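Local coordinates for protein flap endonuclease 1 (Desulfurococcus amylolyticus, PDB 3ORY) that probably cuts 5' flaps from branched DNA during replication and repair, as a structure-specific endonuclease of the XPG/FEN1 family, at residues Leu153-Ile158 with Pro315-Arg320. Numbering follows the deposited sequence.
Sequences LDAMGI and PDAVKR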
loop_
_atom_site.group_PDB
_atom_site.type_symbol
_atom_site.label_atom_id
_atom_site.label_comp_id
_atom_site.label_asym_id
_atom_site.label_seq_id
_atom_site.Cartn_x
_atom_site.Cartn_y
_atom_site.Cartn_z
ATOM N N LEU A 153 0.908 -16.886 1.835
ATOM C CA LEU A 153 -0.453 -16.682 2.324
ATOM C C LEU A 153 -1.252 -17.984 2.310
ATOM O O LEU A 153 -1.948 -18.282 3.290
ATOM C CB LEU A 153 -1.169 -15.561 1.549
ATOM C CG LEU A 153 -0.517 -14.175 1.688
ATOM C CD1 LEU A 153 -1.080 -13.192 0.656
ATOM C CD2 LEU A 153 -0.653 -13.605 3.106
ATOM N N ASP A 154 -1.136 -18.754 1.215
ATOM C CA ASP A 154 -1.742 -20.090 1.133
ATOM C C ASP A 154 -1.333 -20.953 2.328
ATOM O O ASP A 154 -2.184 -21.556 2.990
ATOM C CB ASP A 154 -1.342 -20.826 -0.160
ATOM C CG ASP A 154 -1.904 -20.173 -1.422
ATOM O OD1 ASP A 154 -2.774 -19.281 -1.317
ATOM O OD2 ASP A 154 -1.453 -20.556 -2.529
ATOM N N ALA A 155 -0.032 -21.009 2.600
ATOM C CA ALA A 155 0.481 -21.770 3.746
ATOM C C ALA A 155 -0.079 -21.275 5.087
ATOM O O ALA A 155 -0.303 -22.075 6.011
ATOM C CB ALA A 155 1.999 -21.752 3.755
ATOM N N MET A 156 -0.313 -19.966 5.189
ATOM C CA MET A 156 -0.836 -19.346 6.423
ATOM C C MET A 156 -2.360 -19.473 6.556
ATOM O O MET A 156 -2.918 -19.157 7.604
ATOM C CB MET A 156 -0.441 -17.860 6.501
ATOM C CG MET A 156 1.066 -17.585 6.598
ATOM S SD MET A 156 1.477 -15.814 6.629
ATOM C CE MET A 156 0.872 -15.335 8.246
ATOM N N GLY A 157 -3.030 -19.915 5.496
ATOM C CA GLY A 157 -4.490 -20.045 5.502
ATOM C C GLY A 157 -5.217 -18.728 5.280
ATOM O O GLY A 157 -6.418 -18.613 5.565
ATOM N N ILE A 158 -4.487 -17.748 4.745
ATOM C CA ILE A 158 -5.005 -16.408 4.503
ATOM C C ILE A 158 -5.451 -16.269 3.045
ATOM O O ILE A 158 -4.665 -16.503 2.134
ATOM C CB ILE A 158 -3.953 -15.338 4.859
ATOM C CG1 ILE A 158 -3.525 -15.462 6.342
ATOM C CG2 ILE A 158 -4.458 -13.927 4.524
ATOM C CD1 ILE A 158 -4.632 -15.132 7.372
ATOM N N PRO A 315 1.600 -25.114 9.300
ATOM C CA PRO A 315 2.881 -24.673 9.872
ATOM C C PRO A 315 4.103 -25.211 9.129
ATOM O O PRO A 315 5.052 -24.463 8.879
ATOM C CB PRO A 315 2.831 -25.212 11.309
ATOM C CG PRO A 315 1.358 -25.237 11.628
ATOM C CD PRO A 315 0.708 -25.678 10.335
ATOM N N ASP A 316 4.084 -26.484 8.751
ATOM C CA ASP A 316 5.242 -27.030 8.059
ATOM C C ASP A 316 5.488 -26.338 6.712
ATOM O O ASP A 316 6.639 -26.065 6.360
ATOM C CB ASP A 316 5.150 -28.535 7.872
ATOM C CG ASP A 316 6.491 -29.137 7.499
ATOM O OD1 ASP A 316 7.336 -29.276 8.395
ATOM O OD2 ASP A 316 6.703 -29.457 6.322
ATOM N N ALA A 317 4.410 -26.045 5.983
ATOM C CA ALA A 317 4.520 -25.364 4.690
ATOM C C ALA A 317 5.094 -23.962 4.884
ATOM O O ALA A 317 5.933 -23.528 4.101
ATOM C CB ALA A 317 3.170 -25.306 3.978
ATOM N N VAL A 318 4.664 -23.274 5.943
ATOM C CA VAL A 318 5.251 -21.974 6.278
ATOM C C VAL A 318 6.752 -22.126 6.573
ATOM O O VAL A 318 7.567 -21.361 6.055
ATOM C CB VAL A 318 4.545 -21.275 7.466
ATOM C CG1 VAL A 318 5.265 -19.969 7.820
ATOM C CG2 VAL A 318 3.075 -20.983 7.142
ATOM N N LYS A 319 7.110 -23.119 7.392
ATOM C CA LYS A 319 8.520 -23.381 7.700
ATOM C C LYS A 319 9.343 -23.650 6.439
ATOM O O LYS A 319 10.435 -23.101 6.281
ATOM C CB LYS A 319 8.691 -24.552 8.666
ATOM C CG LYS A 319 10.169 -24.815 8.971
ATOM C CD LYS A 319 10.565 -26.285 8.900
ATOM C CE LYS A 319 10.130 -26.966 7.636
ATOM N NZ LYS A 319 11.039 -28.097 7.323
ATOM N N ARG A 320 8.818 -24.496 5.549
ATOM C CA ARG A 320 9.514 -24.811 4.296
ATOM C C ARG A 320 9.826 -23.542 3.494
ATOM O O ARG A 320 10.972 -23.321 3.090
ATOM C CB ARG A 320 8.734 -25.841 3.463
ATOM C CG ARG A 320 8.736 -27.270 4.077
ATOM C CD ARG A 320 8.312 -28.369 3.074
ATOM N NE ARG A 320 7.166 -27.961 2.251
ATOM C CZ ARG A 320 5.887 -28.195 2.549
ATOM N NH1 ARG A 320 5.556 -28.853 3.661
ATOM N NH2 ARG A 320 4.929 -27.769 1.726
#
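Ala317, whose methyl meets Ala155 across the contact, also lies against a flat group of its own helix. One face of the Arg320 guanidinium lies near Ala317 CA, 3.6 Å from the plane and offset toward its rim. At its edge, Arg320 NH1 forms a salt bridge with Asp316 OD2 at 3.0 Å. Asp316 OD2 accepts through its anti lone pair, at an N-H...O angle of 142°, and lies 15° out of the guanidinium plane. This bond probably restrains rotation of the group.

The interface itself is small and apolar. Ala155 CB is 3.7 Å from Ala317 CB. It is 3.6 Å from Val318 CG2. The same Val318 CG2 lies 3.7 Å from Ala155 O. This branch is anti to the carbonyl carbon of Val318, which turns it to the last turn of helix 143-156, onto Ala155 and Met156. Met156 adds its CG, 4.0 Å from Val318 CG2, with the two side chains set at a slant. All four touching residues are buried. Phe76 of helix 70-84 contacts both Met156 and Val318, and Leu337 of helix 330-347 also touches Val318. The Ala155 backbone hydrogen-bonds to Asp314, and that of Gly157 to His311.

Gly157, with positive phi, ends helix 143-156 in a Schellman motif. The arrangement is close helix packing at an alanine pair flanked by Val318 and Met156, joining the end of helix 143-156 to the first turn of helix 315-325.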